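PDB 4K2M: 3-oxo-glucose-6-phosphate:glutamate aminotransferase, which catalyses the reversible, pyridoxal phosphate-dependent transamination of 3-dehydro-glucose 6-phosphate with glutamate to give kanosamine 6-phosphate, a step in kanosamine antibiotic biosynthesis. Local coordinates for residues D144-A150 against G165-V170; P149-F153 against Y381-H386; R362-M366 against H409-L413. All coordinates share one frame; numbering follows the deposited sequence.

Contact 1 (D144-A150 against G165-V170); sequences DEVIMPA and GVPIYV
The two parallel strands of a beta-alpha-beta unit meet here, 145-148 pairing with 166-169, the chain crossing between them by way of helix 154-163. Five backbone bonds form the ladder, running from Val166 N to Asp144 O (2.8 Å) up to Val170 N to Met148 O (3.0 Å). Pro167 has no N-H to give, and it sits where none is needed: its CA instead faces the carbonyl of Val146. On the face shared by Glu145, Ile147 and Ile168, the extended Glu145 chain lies across Ile168, its CG 3.6 Å from Ile168 CG1, while its carboxylate is held by Thr189. Farther along, Ile147 CG2 meets Val170 CG1 at 3.7 Å. The other face is covered by helix 154-163. There Met148 CG stands between its backbone N and carbonyl carbon (chi1 56°), running alongside Tyr169; Met148 SD lies obliquely 5.1 Å from the ring centroid, a Met-aromatic contact, and 3.8 Å from Pro167 CB. Past the last bridge the chains separate, and a water accepts from Ala150 N and donates to Val170 O. Strand 166-169 is an outermost strand of the seven-stranded mixed sheet within this chain, the central sheet of the aspartate aminotransferase fold.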
loop_
_atom_site.group_PDB
_atom_site.type_symbol
_atom_site.label_atom_id
_atom_site.label_comp_id
_atom_site.label_asym_id
_atom_site.label_seq_id
_atom_site.Cartn_x
_atom_site.Cartn_y
_atom_site.Cartn_z
ATOM N N ASP A 144 -2.686 -4.557 -25.709
ATOM C CA ASP A 144 -1.686 -3.601 -26.163
ATOM C C ASP A 144 -0.305 -4.121 -25.799
ATOM O O ASP A 144 -0.092 -4.601 -24.682
ATOM C CB ASP A 144 -1.855 -2.256 -25.455
ATOM C CG ASP A 144 -2.978 -1.416 -26.023
ATOM O OD1 ASP A 144 -3.550 -1.783 -27.071
ATOM O OD2 ASP A 144 -3.276 -0.363 -25.412
ATOM N N GLU A 145 0.631 -3.998 -26.727
ATOM C CA GLU A 145 1.973 -4.502 -26.499
ATOM C C GLU A 145 2.876 -3.435 -25.876
ATOM O O GLU A 145 2.798 -2.242 -26.196
ATOM C CB GLU A 145 2.574 -5.063 -27.791
ATOM C CG GLU A 145 1.997 -6.436 -28.164
ATOM C CD GLU A 145 2.461 -6.946 -29.518
ATOM O OE1 GLU A 145 3.268 -6.267 -30.194
ATOM O OE2 GLU A 145 1.998 -8.043 -29.903
ATOM N N VAL A 146 3.741 -3.886 -24.977
ATOM C CA VAL A 146 4.646 -2.996 -24.261
ATOM C C VAL A 146 6.044 -3.554 -24.408
ATOM O O VAL A 146 6.332 -4.630 -23.883
ATOM C CB VAL A 146 4.298 -2.975 -22.750
ATOM C CG1 VAL A 146 5.287 -2.058 -21.984
ATOM C CG2 VAL A 146 2.859 -2.514 -22.535
ATOM N N ILE A 147 6.903 -2.851 -25.143
ATOM C CA ILE A 147 8.264 -3.313 -25.356
ATOM C C ILE A 147 9.103 -3.021 -24.108
ATOM O O ILE A 147 9.100 -1.896 -23.592
ATOM C CB ILE A 147 8.880 -2.637 -26.589
ATOM C CG1 ILE A 147 8.157 -3.121 -27.860
ATOM C CG2 ILE A 147 10.372 -2.946 -26.672
ATOM C CD1 ILE A 147 8.642 -2.394 -29.140
ATOM N N MET A 148 9.819 -4.027 -23.612
ATOM C CA MET A 148 10.519 -3.886 -22.331
ATOM C C MET A 148 11.640 -4.910 -22.256
ATOM O O MET A 148 11.649 -5.884 -23.042
ATOM C CB MET A 148 9.531 -4.077 -21.156
ATOM C CG MET A 148 8.784 -5.392 -21.170
ATOM S SD MET A 148 7.657 -5.550 -19.764
ATOM C CE MET A 148 8.802 -5.739 -18.410
ATOM N N PRO A 149 12.576 -4.721 -21.309
ATOM C CA PRO A 149 13.610 -5.748 -21.108
ATOM C C PRO A 149 13.111 -6.908 -20.252
ATOM O O PRO A 149 12.105 -6.792 -19.534
ATOM C CB PRO A 149 14.714 -4.983 -20.374
ATOM C CG PRO A 149 13.953 -3.972 -19.552
ATOM C CD PRO A 149 12.789 -3.547 -20.428
ATOM N N ALA A 150 13.835 -8.023 -20.300
ATOM C CA ALA A 150 13.454 -9.212 -19.547
ATOM C C ALA A 150 14.267 -9.410 -18.273
ATOM O O ALA A 150 14.128 -10.448 -17.606
ATOM C CB ALA A 150 13.594 -10.445 -20.445
ATOM N N GLY A 165 -1.886 -5.583 -20.324
ATOM C CA GLY A 165 -0.966 -5.415 -21.444
ATOM C C GLY A 165 -0.173 -6.676 -21.723
ATOM O O GLY A 165 -0.226 -7.642 -20.949
ATOM N N VAL A 166 0.571 -6.658 -22.829
ATOM C CA VAL A 166 1.346 -7.800 -23.284
ATOM C C VAL A 166 2.809 -7.414 -23.359
ATOM O O VAL A 166 3.210 -6.632 -24.222
ATOM C CB VAL A 166 0.896 -8.233 -24.699
ATOM C CG1 VAL A 166 1.851 -9.312 -25.256
ATOM C CG2 VAL A 166 -0.553 -8.738 -24.665
ATOM N N PRO A 167 3.630 -7.954 -22.443
ATOM C CA PRO A 167 5.064 -7.677 -22.527
ATOM C C PRO A 167 5.677 -8.249 -23.802
ATOM O O PRO A 167 5.418 -9.412 -24.161
ATOM C CB PRO A 167 5.637 -8.416 -21.306
ATOM C CG PRO A 167 4.472 -8.511 -20.332
ATOM C CD PRO A 167 3.268 -8.719 -21.238
ATOM N N ILE A 168 6.469 -7.426 -24.476
ATOM C CA ILE A 168 7.252 -7.863 -25.621
ATOM C C ILE A 168 8.714 -7.617 -25.283
ATOM O O ILE A 168 9.185 -6.472 -25.216
ATOM C CB ILE A 168 6.849 -7.119 -26.900
ATOM C CG1 ILE A 168 5.376 -7.397 -27.236
ATOM C CG2 ILE A 168 7.729 -7.541 -28.086
ATOM C CD1 ILE A 168 5.040 -8.871 -27.542
ATOM N N TYR A 169 9.435 -8.697 -25.021
ATOM C CA TYR A 169 10.793 -8.558 -24.521
ATOM C C TYR A 169 11.790 -8.335 -25.649
ATOM O O TYR A 169 11.764 -9.031 -26.686
ATOM C CB TYR A 169 11.160 -9.793 -23.705
ATOM C CG TYR A 169 10.237 -9.946 -22.515
ATOM C CD1 TYR A 169 10.315 -9.050 -21.453
ATOM C CD2 TYR A 169 9.287 -10.953 -22.463
ATOM C CE1 TYR A 169 9.468 -9.164 -20.369
ATOM C CE2 TYR A 169 8.435 -11.079 -21.375
ATOM C CZ TYR A 169 8.544 -10.177 -20.337
ATOM O OH TYR A 169 7.720 -10.275 -19.236
ATOM N N VAL A 170 12.646 -7.343 -25.461
ATOM C CA VAL A 170 13.769 -7.133 -26.366
ATOM C C VAL A 170 15.091 -7.130 -25.601
ATOM O O VAL A 170 15.135 -6.902 -24.379
ATOM C CB VAL A 170 13.625 -5.864 -27.245
ATOM C CG1 VAL A 170 12.279 -5.832 -27.931
ATOM C CG2 VAL A 170 13.801 -4.630 -26.435
HETATM O O HOH W 1 16.009 -8.236 -22.155
#

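Contact 2 (P149-F153 against Y381-H386). With O1G (3-deoxy-3-[(E)-({3-hydroxy-2-methyl-5-[(phosphonooxy)methyl]pyridin-4-yl}methylidene)amino]-6-O-phosphono-alpha-D-gluco pyranose), chain C; EDO (1,2-ethanediol), chain G.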
loop_
_atom_site.group_PDB
_atom_site.type_symbol
_atom_site.label_atom_id
_atom_site.label_comp_id
_atom_site.label_asym_id
_atom_site.label_seq_id
_atom_site.Cartn_x
_atom_site.Cartn_y
_atom_site.Cartn_z
ATOM N N PRO A 149 12.576 -4.721 -21.309
ATOM C CA PRO A 149 13.610 -5.748 -21.108
ATOM C C PRO A 149 13.111 -6.908 -20.252
ATOM O O PRO A 149 12.105 -6.792 -19.534
ATOM C CB PRO A 149 14.714 -4.983 -20.374
ATOM C CG PRO A 149 13.953 -3.972 -19.552
ATOM C CD PRO A 149 12.789 -3.547 -20.428
ATOM N N ALA A 150 13.835 -8.023 -20.300
ATOM C CA ALA A 150 13.454 -9.212 -19.547
ATOM C C ALA A 150 14.267 -9.410 -18.273
ATOM O O ALA A 150 14.128 -10.448 -17.606
ATOM C CB ALA A 150 13.594 -10.445 -20.445
ATOM N N ASN A 151 15.106 -8.436 -17.918
ATOM C CA ASN A 151 16.014 -8.611 -16.784
ATOM C C ASN A 151 15.728 -7.701 -15.596
ATOM O O ASN A 151 16.574 -7.538 -14.718
ATOM C CB ASN A 151 17.466 -8.422 -17.242
ATOM C CG ASN A 151 17.753 -7.006 -17.705
ATOM O OD1 ASN A 151 16.834 -6.266 -18.069
ATOM N ND2 ASN A 151 19.035 -6.613 -17.694
ATOM N N SER A 152 14.538 -7.115 -15.554
ATOM C CA SER A 152 14.163 -6.259 -14.429
ATOM C C SER A 152 13.617 -7.119 -13.284
ATOM O O SER A 152 13.468 -8.335 -13.412
ATOM C CB SER A 152 13.098 -5.247 -14.875
ATOM O OG SER A 152 12.857 -4.304 -13.843
ATOM N N PHE A 153 13.327 -6.488 -12.158
ATOM C CA PHE A 153 12.598 -7.152 -11.083
ATOM C C PHE A 153 11.207 -7.496 -11.607
ATOM O O PHE A 153 10.677 -6.801 -12.479
ATOM C CB PHE A 153 12.513 -6.199 -9.886
ATOM C CG PHE A 153 11.756 -6.756 -8.706
ATOM C CD1 PHE A 153 12.161 -7.936 -8.085
ATOM C CD2 PHE A 153 10.661 -6.079 -8.203
ATOM C CE1 PHE A 153 11.459 -8.448 -6.984
ATOM C CE2 PHE A 153 9.944 -6.589 -7.115
ATOM C CZ PHE A 153 10.349 -7.768 -6.505
ATOM N N TYR A 381 18.605 -10.133 -11.102
ATOM C CA TYR A 381 17.696 -11.020 -10.377
ATOM C C TYR A 381 17.927 -12.428 -10.916
ATOM O O TYR A 381 18.511 -12.592 -11.984
ATOM C CB TYR A 381 16.237 -10.562 -10.610
ATOM C CG TYR A 381 16.063 -9.161 -10.067
ATOM C CD1 TYR A 381 15.710 -8.958 -8.745
ATOM C CD2 TYR A 381 16.343 -8.043 -10.855
ATOM C CE1 TYR A 381 15.598 -7.668 -8.215
ATOM C CE2 TYR A 381 16.241 -6.749 -10.334
ATOM C CZ TYR A 381 15.864 -6.577 -9.017
ATOM O OH TYR A 381 15.751 -5.304 -8.485
ATOM N N PRO A 382 17.493 -13.457 -10.169
ATOM C CA PRO A 382 17.923 -14.820 -10.535
ATOM C C PRO A 382 17.271 -15.442 -11.771
ATOM O O PRO A 382 17.870 -16.345 -12.379
ATOM C CB PRO A 382 17.586 -15.644 -9.284
ATOM C CG PRO A 382 16.507 -14.850 -8.579
ATOM C CD PRO A 382 16.875 -13.403 -8.833
ATOM N N ILE A 383 16.079 -14.989 -12.156
ATOM C CA ILE A 383 15.374 -15.615 -13.277
ATOM C C ILE A 383 14.901 -14.515 -14.222
ATOM O O ILE A 383 14.286 -13.540 -13.786
ATOM C CB ILE A 383 14.150 -16.446 -12.795
ATOM C CG1 ILE A 383 14.579 -17.490 -11.762
ATOM C CG2 ILE A 383 13.455 -17.117 -13.987
ATOM C CD1 ILE A 383 13.418 -18.245 -11.111
ATOM N N LEU A 384 15.221 -14.649 -15.503
ATOM C CA LEU A 384 14.780 -13.680 -16.513
ATOM C C LEU A 384 13.289 -13.868 -16.818
ATOM O O LEU A 384 12.773 -14.964 -16.652
ATOM C CB LEU A 384 15.597 -13.870 -17.782
ATOM C CG LEU A 384 17.083 -13.576 -17.570
ATOM C CD1 LEU A 384 17.854 -13.916 -18.846
ATOM C CD2 LEU A 384 17.254 -12.115 -17.223
ATOM N N SER A 385 12.605 -12.809 -17.255
ATOM C CA SER A 385 11.155 -12.842 -17.472
ATOM C C SER A 385 10.676 -13.995 -18.361
ATOM O O SER A 385 9.682 -14.651 -18.057
ATOM C CB SER A 385 10.680 -11.518 -18.084
ATOM O OG SER A 385 10.991 -10.444 -17.217
ATOM N N HIS A 386 11.376 -14.222 -19.466
ATOM C CA HIS A 386 10.954 -15.229 -20.445
ATOM C C HIS A 386 11.346 -16.647 -20.026
ATOM O O HIS A 386 11.101 -17.612 -20.751
ATOM C CB HIS A 386 11.506 -14.887 -21.831
ATOM C CG HIS A 386 12.998 -14.942 -21.924
ATOM N ND1 HIS A 386 13.827 -14.271 -21.050
ATOM C CD2 HIS A 386 13.812 -15.576 -22.807
ATOM C CE1 HIS A 386 15.085 -14.502 -21.379
ATOM N NE2 HIS A 386 15.106 -15.284 -22.445
HETATM P P O1G C . 7.987 -1.390 -5.537
HETATM C C3A O1G C . 12.424 -2.376 -9.155
HETATM O O3 O1G C . 13.637 -2.720 -8.660
HETATM C C1 O1G C . 13.932 -6.217 -4.308
HETATM N "N1'" O1G C . 11.028 -1.643 -10.919
HETATM C C2 O1G C . 13.698 -5.352 -5.549
HETATM O O2 O1G C . 15.055 -4.989 -5.974
HETATM C C9A O1G C . 12.254 -1.978 -10.485
HETATM C C2A O1G C . 13.405 -1.892 -11.473
HETATM C C3 O1G C . 12.839 -4.105 -5.280
HETATM N "N3'" O1G C . 12.517 -3.584 -6.621
HETATM O O1 O1G C . 14.815 -5.580 -3.371
HETATM C C4 O1G C . 11.588 -4.431 -4.439
HETATM O O4 O1G C . 11.238 -3.129 -3.929
HETATM C C4A O1G C . 11.343 -2.427 -8.294
HETATM C C4B O1G C . 11.490 -2.869 -6.892
HETATM C C5 O1G C . 12.030 -5.248 -3.226
HETATM O O5 O1G C . 12.695 -6.454 -3.623
HETATM C C5A O1G C . 10.082 -2.080 -8.771
HETATM C C5T O1G C . 8.769 -2.083 -7.970
HETATM C C6 O1G C . 10.890 -5.807 -2.422
HETATM C C6A O1G C . 9.956 -1.696 -10.097
HETATM O OP1 O1G C . 6.631 -1.837 -6.040
HETATM O OP2 O1G C . 7.954 -0.049 -4.882
HETATM O OP3 O1G C . 8.702 -2.507 -4.743
HETATM O OP4 O1G C . 8.869 -1.123 -6.893
HETATM O O6 O1G C . 11.234 -6.332 -1.196
HETATM P "P'" O1G C . 10.227 -6.230 0.054
HETATM O OP6 O1G C . 10.060 -4.749 0.322
HETATM O OP7 O1G C . 8.938 -6.932 -0.306
HETATM O OP8 O1G C . 11.011 -6.954 1.151
HETATM C C1 EDO G . 20.931 -10.046 -14.843
HETATM O O1 EDO G . 19.736 -10.584 -15.400
HETATM C C2 EDO G . 21.483 -8.949 -15.742
HETATM O O2 EDO G . 20.617 -7.814 -15.669
HETATM O O HOH W 2 11.952 -7.531 -16.871
HETATM O O HOH W 3 17.918 -9.735 -13.932
HETATM O O HOH W 4 15.407 -10.893 -14.207
HETATM O O HOH W 5 12.699 -10.436 -14.800
#
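Phe153 carries its CG opposite the backbone N (chi1 179°), and Tyr381 turns its CG beside its own N (chi1 -62°); together these rotations bring both rings to the bound external aldimine. The rings cross obliquely with their planes at 44°, Phe153 CD1 coming within 3.4 Å of Tyr381 CE1. Phe153 CB lies over the Tyr381 face, 3.9 Å from its centroid, in a CH-pi contact. The tyrosine hydroxyl reaches the sugar: Tyr381 OH and O2 of the adduct are hydrogen-bonded at 2.6 Å, with a weak second bond from the cofactor O3. Sugar atom C2 sits over one face of the Phe153 ring, and His277 of the second subunit meets that ring edge-to-face. This is the substrate pocket of a DegT/DnrJ/EryC1 aminotransferase, built at the dimer interface, where Tyr276 and Lys284 of the second subunit also bind the adduct.

Behind the rings, the two loops are fastened by backbone. Ser385 N donates to Ala150 O at 2.8 Å, almost straight and in the carbonyl plane, and Leu384 CD2 packs 3.7 Å from Asn151 CB. Waters add further bridges between the loops: one donates to Pro149 O and Ser385 OG and accepts from Ser152 N, while another links Asn151 O to Tyr381 N and is also hydrogen-bonded to an ethanediol, probably from the crystallisation liquor. Ser385 OG is also bonded to Glu157, and Ser152 OG to Thr156, both on helix 154-163. His386 lays ND1 3.9 Å from Ala150 CB; that buried nitrogen has no polar partner in the model, whereas its NE2 is held by Glu406.

Contact 3 (R362-M366 against H409-L413); sequences RADIM and HSQVL. With EDO (1,2-ethanediol), chain G.
Arg362 NH1 bridges two backbone carbonyls where helix 403-411 gives way to strand 412-415, donating to His409 O at 2.8 Å and to Val412 O at 2.9 Å. Both bonds are bent to a similar degree. At Val412 O the donor lies in the carbonyl plane and uses a lone pair, whereas at His409 O it is tilted 26° from that plane. A third carbonyl comes from another direction: Ser410 O lies over one face of the guanidinium, 3.4 Å from Arg362 CZ, without a hydrogen bond to NH1. The other terminal nitrogen, Arg362 NH2, donates a hydrogen bond to a water that donates in turn to His409 O, which therefore accepts both directly and through solvent.

The arginine leaves helix 362-373 extended as far as CD and then bends (chi3 63°), which swings the guanidinium in among these carbonyls. Closer to the helix backbone the packing is apolar. Leu413 CD1 approaches Met366 CG at 3.6 Å and also touches its sulfur, the two chains sliding past one another in opposite directions. Leu413 CD2 rests 4.0 Å from Ile365 CG2, one helical turn along from Arg362. Strand 353-356 pairs with Leu413 through Ile355. His409 ND1 is hydrogen-bonded to an ethanediol, probably from crystallisation, and its NE2 makes a weak bond to Pro382 O. With two carbonyl oxygens accepting from NH1 and a third over the guanidinium face, the positive charge is probably stabilised by their dipoles, and it gathers the helix-to-strand junction from the side of helix 362-373.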
loop_
_atom_site.group_PDB
_atom_site.type_symbol
_atom_site.label_atom_id
_atom_site.label_comp_id
_atom_site.label_asym_id
_atom_site.label_seq_id
_atom_site.Cartn_x
_atom_site.Cartn_y
_atom_site.Cartn_z
ATOM N N ARG A 362 31.211 -18.167 -11.980
ATOM C CA ARG A 362 30.459 -17.323 -11.039
ATOM C C ARG A 362 29.990 -18.037 -9.777
ATOM O O ARG A 362 30.165 -17.528 -8.679
ATOM C CB ARG A 362 29.258 -16.632 -11.698
ATOM C CG ARG A 362 28.580 -15.629 -10.738
ATOM C CD ARG A 362 27.367 -14.962 -11.365
ATOM N NE ARG A 362 26.309 -15.922 -11.685
ATOM C CZ ARG A 362 25.214 -15.606 -12.368
ATOM N NH1 ARG A 362 25.043 -14.358 -12.789
ATOM N NH2 ARG A 362 24.299 -16.534 -12.642
ATOM N N ALA A 363 29.380 -19.206 -9.920
ATOM C CA ALA A 363 28.909 -19.935 -8.749
ATOM C C ALA A 363 30.057 -20.222 -7.783
ATOM O O ALA A 363 29.899 -20.072 -6.564
ATOM C CB ALA A 363 28.217 -21.231 -9.158
ATOM N N ASP A 364 31.212 -20.616 -8.321
ATOM C CA ASP A 364 32.371 -20.893 -7.470
ATOM C C ASP A 364 32.945 -19.623 -6.846
ATOM O O ASP A 364 33.390 -19.636 -5.696
ATOM C CB ASP A 364 33.475 -21.605 -8.244
ATOM C CG ASP A 364 34.440 -22.342 -7.325
ATOM O OD1 ASP A 364 33.974 -23.067 -6.412
ATOM O OD2 ASP A 364 35.662 -22.194 -7.503
ATOM N N ILE A 365 32.959 -18.531 -7.606
ATOM C CA ILE A 365 33.415 -17.241 -7.064
ATOM C C ILE A 365 32.557 -16.832 -5.881
ATOM O O ILE A 365 33.081 -16.426 -4.839
ATOM C CB ILE A 365 33.388 -16.133 -8.132
ATOM C CG1 ILE A 365 34.499 -16.345 -9.159
ATOM C CG2 ILE A 365 33.546 -14.753 -7.498
ATOM C CD1 ILE A 365 34.228 -15.669 -10.504
ATOM N N MET A 366 31.238 -16.954 -6.028
ATOM C CA MET A 366 30.324 -16.580 -4.957
ATOM C C MET A 366 30.493 -17.448 -3.729
ATOM O O MET A 366 30.480 -16.952 -2.595
ATOM C CB MET A 366 28.873 -16.637 -5.447
ATOM C CG MET A 366 28.592 -15.664 -6.560
ATOM S SD MET A 366 26.866 -15.757 -7.087
ATOM C CE MET A 366 26.004 -15.033 -5.686
ATOM N N HIS A 409 23.149 -12.082 -18.045
ATOM C CA HIS A 409 22.489 -12.643 -16.873
ATOM C C HIS A 409 23.319 -13.730 -16.190
ATOM O O HIS A 409 23.276 -13.882 -14.965
ATOM C CB HIS A 409 21.140 -13.236 -17.293
ATOM C CG HIS A 409 20.419 -13.925 -16.181
ATOM N ND1 HIS A 409 20.031 -13.274 -15.033
ATOM C CD2 HIS A 409 20.008 -15.207 -16.046
ATOM C CE1 HIS A 409 19.409 -14.123 -14.236
ATOM N NE2 HIS A 409 19.378 -15.303 -14.828
ATOM N N SER A 410 24.072 -14.490 -16.987
ATOM C CA SER A 410 24.900 -15.580 -16.464
ATOM C C SER A 410 26.239 -15.086 -15.924
ATOM O O SER A 410 26.956 -15.823 -15.237
ATOM C CB SER A 410 25.142 -16.629 -17.561
ATOM O OG SER A 410 26.070 -16.138 -18.510
ATOM N N GLN A 411 26.577 -13.833 -16.217
ATOM C CA GLN A 411 27.887 -13.306 -15.837
ATOM C C GLN A 411 27.834 -12.323 -14.682
ATOM O O GLN A 411 28.830 -12.120 -13.986
ATOM C CB GLN A 411 28.534 -12.598 -17.030
ATOM C CG GLN A 411 28.981 -13.522 -18.142
ATOM C CD GLN A 411 29.765 -12.774 -19.182
ATOM O OE1 GLN A 411 29.194 -12.146 -20.068
ATOM N NE2 GLN A 411 31.088 -12.787 -19.047
ATOM N N VAL A 412 26.681 -11.697 -14.492
ATOM C CA VAL A 412 26.613 -10.533 -13.603
ATOM C C VAL A 412 26.748 -10.950 -12.152
ATOM O O VAL A 412 26.235 -11.994 -11.724
ATOM C CB VAL A 412 25.306 -9.708 -13.823
ATOM C CG1 VAL A 412 24.080 -10.510 -13.392
ATOM C CG2 VAL A 412 25.375 -8.359 -13.076
ATOM N N LEU A 413 27.458 -10.124 -11.390
ATOM C CA LEU A 413 27.637 -10.355 -9.967
ATOM C C LEU A 413 27.572 -9.003 -9.272
ATOM O O LEU A 413 28.290 -8.075 -9.649
ATOM C CB LEU A 413 29.003 -11.001 -9.700
ATOM C CG LEU A 413 29.228 -11.405 -8.248
ATOM C CD1 LEU A 413 28.112 -12.347 -7.828
ATOM C CD2 LEU A 413 30.572 -12.079 -8.072
HETATM C C1 EDO G . 20.931 -10.046 -14.843
HETATM O O1 EDO G . 19.736 -10.584 -15.400
HETATM C C2 EDO G . 21.483 -8.949 -15.742
HETATM O O2 EDO G . 20.617 -7.814 -15.669
HETATM O O HOH W 6 21.876 -16.615 -14.052
#

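Overall arrangement
Contacts 1 and 2 are buried, whereas contact 3 is only partly so and lies farthest from the centre of the chain. Contacts 1 and 2 share Pro149 and Ala150: one loop leaves the central sheet of contact 1 and enters the pocket of contact 2, and Tyr169 touches Ser385 between them. Contact 3 meets contact 2 through His409, which packs on Leu384, while contacts 1 and 3 do not touch and their centres are about 27 Å apart. The chemistry follows position: a regular backbone ladder in the sheet, aromatic rings, ligand and bridging waters at the active site, and an arginine hydrogen-bonded to backbone carbonyls near the periphery.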